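PDB 6EI3: proton-dependent oligopeptide transporter family protein from Xanthomonas campestris, which probably carries small peptides across the membrane by coupling their movement to protons, and is captured here in an auto-inhibited state. Local coordinates for residues P160-L163 against K164-P168; A288-R291 against V292-I295. One frame throughout, in Å; residues are numbered along the deposited sequence.

Contact 1: P160-L163 against K164-P168; sequences PLAL and KHLGP. With 78M ((2S)-2,3-dihydroxypropyl(7Z)-pentadec-7-enoate), chain I; 78M ((2S)-2,3-dihydroxypropyl(7Z)-pentadec-7-enoate), chain L.
Ala162 O is the tight centre of this turn, taking two backbone donors: Leu166 N at 2.8 Å and Gly167 N at 2.9 Å. The second lies in the carbonyl plane, whereas Leu166 N is tilted 33° from it. Just upstream, after a kink at 160-161, Lys164 N bonds to Pro160 O and His165 N to Leu161 O. Gly167 N adds the i+5 bond of a pi-turn to Ala162 O, while its i+4 bond to Leu163 O is weak (3.2 Å). Here helix 137-165 ends: Gly167 leaves helical geometry with phi at 110° and also serves as N-cap of helix 168-188. Leu163 bridges the junction of the two helices: with CG anti to the backbone N (chi1 -179°), its CD1 lies 4.2 Å from Pro168 CG, and both side chains also touch Phe28.

On the lipid side, apolar packing is thinner but one polar approach is close. Leu161 and His165 run out together from the helix, Leu161 CD2 3.6 Å from His165 NE2. O21 of 78M chain I comes obliquely to 2.8 Å from His165 NE2, while O2 of 78M chain L sits over one ring face. Leu161 CD1 meets C4 of 78M chain I. The loose side is exposed Lys164, whose NZ makes a weak hydrogen bond to Phe326 O.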
# COMPACT_ATOMS: atom_id res chain seq x y z
N PRO A 160 5.30 0.09 -20.86
CA PRO A 160 6.74 0.38 -21.03
C PRO A 160 7.21 0.35 -22.48
O PRO A 160 8.14 1.10 -22.82
CB PRO A 160 7.42 -0.67 -20.16
CG PRO A 160 6.36 -1.03 -19.12
CD PRO A 160 5.12 -1.07 -19.95
N LEU A 161 6.57 -0.48 -23.35
CA LEU A 161 6.87 -0.58 -24.78
C LEU A 161 6.35 0.67 -25.49
O LEU A 161 7.02 1.17 -26.39
CB LEU A 161 6.24 -1.84 -25.42
CG LEU A 161 6.94 -3.19 -25.18
CD1 LEU A 161 6.27 -4.28 -25.98
CD2 LEU A 161 8.41 -3.14 -25.56
N ALA A 162 5.15 1.18 -25.09
CA ALA A 162 4.62 2.44 -25.62
C ALA A 162 5.60 3.58 -25.24
O ALA A 162 5.88 4.43 -26.08
CB ALA A 162 3.25 2.73 -25.02
N LEU A 163 6.13 3.58 -24.00
CA LEU A 163 7.09 4.60 -23.55
C LEU A 163 8.37 4.55 -24.39
O LEU A 163 8.81 5.58 -24.90
CB LEU A 163 7.45 4.43 -22.05
CG LEU A 163 8.46 5.48 -21.47
CD1 LEU A 163 7.91 6.92 -21.51
CD2 LEU A 163 8.92 5.10 -20.07
N LYS A 164 8.95 3.35 -24.51
CA LYS A 164 10.20 3.15 -25.23
C LYS A 164 10.13 3.47 -26.72
O LYS A 164 11.05 4.08 -27.25
CB LYS A 164 10.69 1.70 -25.03
CG LYS A 164 12.20 1.52 -25.28
CD LYS A 164 12.57 0.07 -25.43
CE LYS A 164 13.95 -0.09 -26.02
NZ LYS A 164 15.00 -0.14 -24.97
N HIS A 165 9.06 3.04 -27.41
CA HIS A 165 9.00 3.20 -28.88
C HIS A 165 8.13 4.34 -29.36
O HIS A 165 8.39 4.86 -30.45
CB HIS A 165 8.58 1.89 -29.54
CG HIS A 165 9.36 0.71 -29.05
ND1 HIS A 165 10.72 0.59 -29.30
CD2 HIS A 165 8.95 -0.35 -28.31
CE1 HIS A 165 11.10 -0.53 -28.70
NE2 HIS A 165 10.07 -1.14 -28.10
N LEU A 166 7.09 4.73 -28.61
CA LEU A 166 6.17 5.78 -29.02
C LEU A 166 6.40 7.11 -28.28
O LEU A 166 6.12 8.16 -28.84
CB LEU A 166 4.69 5.33 -28.90
CG LEU A 166 4.29 3.93 -29.38
CD1 LEU A 166 2.80 3.67 -29.13
CD2 LEU A 166 4.60 3.71 -30.85
N GLY A 167 6.85 7.04 -27.03
CA GLY A 167 7.08 8.26 -26.26
C GLY A 167 6.10 8.48 -25.12
O GLY A 167 5.10 7.77 -25.03
N PRO A 168 6.38 9.50 -24.27
CA PRO A 168 5.56 9.74 -23.06
C PRO A 168 4.08 10.08 -23.26
O PRO A 168 3.26 9.66 -22.44
CB PRO A 168 6.29 10.88 -22.34
CG PRO A 168 7.67 10.90 -22.91
CD PRO A 168 7.57 10.39 -24.30
O21 78M I . 10.13 -3.63 -29.36
C20 78M I . 10.84 -3.31 -30.55
C18 78M I . 10.42 -4.20 -31.70
O19 78M I . 11.37 -4.10 -32.76
C17 78M I . 9.03 -3.88 -32.23
O2 78M I . 8.08 -3.85 -31.13
C1 78M I . 7.50 -4.99 -30.74
O1 78M I . 7.83 -6.08 -31.14
C2 78M I . 6.40 -4.73 -29.76
C3 78M I . 5.18 -5.62 -29.96
C4 78M I . 4.13 -5.45 -28.87
C5 78M I . 2.75 -5.16 -29.42
C6 78M I . 1.74 -4.78 -28.35
C7 78M I . 0.81 -5.90 -27.99
C8 78M I . -0.51 -5.90 -28.08
C9 78M I . -1.39 -4.80 -28.58
C10 78M I . -2.86 -4.99 -28.25
C11 78M I . -3.79 -4.06 -29.01
C12 78M I . -5.25 -4.17 -28.63
C13 78M I . -5.76 -3.04 -27.73
C15 78M I . -7.90 -4.00 -26.68
C14 78M I . -6.48 -3.50 -26.46
O21 78M L . 12.41 2.09 -33.83
C20 78M L . 11.92 0.91 -34.46
C18 78M L . 11.85 -0.23 -33.47
O19 78M L . 11.75 -1.48 -34.17
C17 78M L . 10.72 -0.08 -32.48
O2 78M L . 9.50 -0.62 -33.04
C1 78M L . 8.51 0.22 -33.34
O1 78M L . 8.64 1.41 -33.43
C2 78M L . 7.21 -0.51 -33.54
C3 78M L . 6.13 -0.16 -32.52
C4 78M L . 6.30 -0.84 -31.18
C5 78M L . 5.00 -1.24 -30.49
C6 78M L . 4.50 -0.27 -29.43
C7 78M L . 3.49 -0.88 -28.49
C8 78M L . 2.16 -0.88 -28.59
C9 78M L . 1.32 -0.30 -29.69
C10 78M L . -0.20 -0.38 -29.45
C11 78M L . -0.81 0.90 -28.88
C12 78M L . -2.34 1.00 -28.93
C13 78M L . -3.12 0.05 -28.03
C15 78M L . -3.89 -0.56 -25.69
C14 78M L . -2.99 0.31 -26.54

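Contact 2: A288-R291 against V292-I295; sequences ALLR and VLVI. With 78M ((2S)-2,3-dihydroxypropyl(7Z)-pentadec-7-enoate), chain O.
Leu290 and Leu293 meet on one side of two turns of alpha helix within helix 281-306 of this Major Facilitator Superfamily protein. Four backbone hydrogen bonds of the i+4 kind establish the regularity. Val292 N reaches Ala288 O at 3.1 Å and Leu293 N reaches Leu289 O at 3.0 Å; Val294 N to Leu290 O is longer, at 3.3 Å. Ile295 N points most directly at its acceptor, with an N-H...O angle of 166° at Arg291 O, and that oxygen also takes a weak bond from Val294 N.

Apolar contact between the segments is slight: Leu290 CD2 lies 4.3 Å from Leu293 CD2. The leucines look elsewhere for cover, Leu290 to Trp268 and Leu293 to Phe436, while Leu289 packs on helix 430-456.

Lipid contacts fall along the monoacylglycerol 78M chain O. Arg291 CG approaches its glycerol carbon C20, Val294 CG2 lies 3.4 Å from its ester O2, and Leu293 CD2 lies 3.9 Å from C6 of its acyl chain. Tyr493, which hydrogen-bonds this lipid through OH, also touches Arg291, Val294 and Ile295. In Ile295, chi1 of -76° puts CG1 beside the backbone N, and an unstaggered chi2 of 139° carries CD1 to 3.4 Å from Arg291 O.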
# COMPACT_ATOMS: atom_id res chain seq x y z
N ALA A 288 -8.85 -5.59 20.55
CA ALA A 288 -8.46 -6.46 19.45
C ALA A 288 -7.91 -5.62 18.28
O ALA A 288 -6.87 -5.97 17.72
CB ALA A 288 -9.65 -7.29 19.00
N LEU A 289 -8.58 -4.49 17.96
CA LEU A 289 -8.16 -3.55 16.90
C LEU A 289 -6.78 -2.96 17.19
O LEU A 289 -5.99 -2.80 16.26
CB LEU A 289 -9.18 -2.41 16.74
CG LEU A 289 -10.00 -2.29 15.44
CD1 LEU A 289 -9.14 -2.46 14.18
CD2 LEU A 289 -11.19 -3.21 15.44
N LEU A 290 -6.49 -2.62 18.46
CA LEU A 290 -5.19 -2.07 18.85
C LEU A 290 -4.06 -3.10 18.76
O LEU A 290 -2.95 -2.75 18.38
CB LEU A 290 -5.22 -1.39 20.21
CG LEU A 290 -6.09 -0.14 20.31
CD1 LEU A 290 -6.25 0.29 21.77
CD2 LEU A 290 -5.54 1.02 19.42
N ARG A 291 -4.36 -4.36 19.06
CA ARG A 291 -3.40 -5.46 18.90
C ARG A 291 -3.08 -5.64 17.42
O ARG A 291 -1.92 -5.86 17.08
CB ARG A 291 -3.95 -6.76 19.49
CG ARG A 291 -3.97 -6.75 21.01
CD ARG A 291 -4.19 -8.16 21.50
NE ARG A 291 -4.61 -8.19 22.90
CZ ARG A 291 -5.87 -8.34 23.29
NH1 ARG A 291 -6.85 -8.46 22.39
NH2 ARG A 291 -6.17 -8.38 24.58
N VAL A 292 -4.09 -5.47 16.54
CA VAL A 292 -3.97 -5.54 15.07
C VAL A 292 -3.07 -4.41 14.57
O VAL A 292 -2.23 -4.64 13.70
CB VAL A 292 -5.37 -5.55 14.38
CG1 VAL A 292 -5.30 -5.04 12.94
CG2 VAL A 292 -5.99 -6.93 14.44
N LEU A 293 -3.25 -3.20 15.12
CA LEU A 293 -2.46 -2.03 14.77
C LEU A 293 -0.96 -2.29 15.02
O LEU A 293 -0.14 -1.87 14.20
CB LEU A 293 -2.96 -0.76 15.53
CG LEU A 293 -2.19 0.57 15.31
CD1 LEU A 293 -2.28 1.06 13.86
CD2 LEU A 293 -2.69 1.66 16.25
N VAL A 294 -0.62 -3.04 16.10
CA VAL A 294 0.77 -3.42 16.39
C VAL A 294 1.29 -4.39 15.31
O VAL A 294 2.37 -4.17 14.77
CB VAL A 294 0.99 -3.93 17.83
CG1 VAL A 294 2.45 -4.36 18.04
CG2 VAL A 294 0.62 -2.86 18.84
N ILE A 295 0.51 -5.45 15.00
CA ILE A 295 0.83 -6.42 13.94
C ILE A 295 1.06 -5.67 12.61
O ILE A 295 2.08 -5.90 11.94
CB ILE A 295 -0.27 -7.52 13.87
CG1 ILE A 295 -0.11 -8.50 15.05
CG2 ILE A 295 -0.27 -8.28 12.55
CD1 ILE A 295 -1.40 -8.94 15.70
O21 78M O . -0.10 -5.99 22.51
C20 78M O . -0.92 -4.84 22.41
C18 78M O . -0.09 -3.58 22.39
O19 78M O . 0.71 -3.49 23.57
C17 78M O . -0.93 -2.33 22.25
O2 78M O . -0.03 -1.29 21.79
C1 78M O . -0.56 -0.17 21.30
O1 78M O . -1.73 0.10 21.35
C2 78M O . 0.48 0.69 20.65
C3 78M O . 0.25 0.90 19.16
C4 78M O . 1.54 0.86 18.35
C5 78M O . 1.91 2.17 17.67
C6 78M O . 1.15 2.46 16.36
C7 78M O . 1.99 2.22 15.15
C8 78M O . 2.47 3.14 14.33
C9 78M O . 3.32 2.89 13.12
C10 78M O . 4.81 2.87 13.48
C11 78M O . 5.59 1.70 12.90
C12 78M O . 6.76 1.26 13.77
C13 78M O . 7.47 -0.01 13.32
C15 78M O . 9.37 -1.00 12.01
C14 78M O . 8.47 0.19 12.20

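Contact 1 precedes contact 2 along the chain, and the two do not touch: their centres are 44 Å apart and their nearest atoms about 32 Å. They lie on opposite sides of the chain's centre, the centre of contact 1 about 27 Å from the centre of the chain and that of contact 2 about 18 Å. Contact 2 is also the more buried, with five of its eight residues buried against three of nine in contact 1. What they share is bound monoacylglycerol, although separate molecules occupy the two sites. At 160-168 two head groups gather where a helix ends; at 288-295 one lipid runs past a continuing helix, from glycerol to acyl chain.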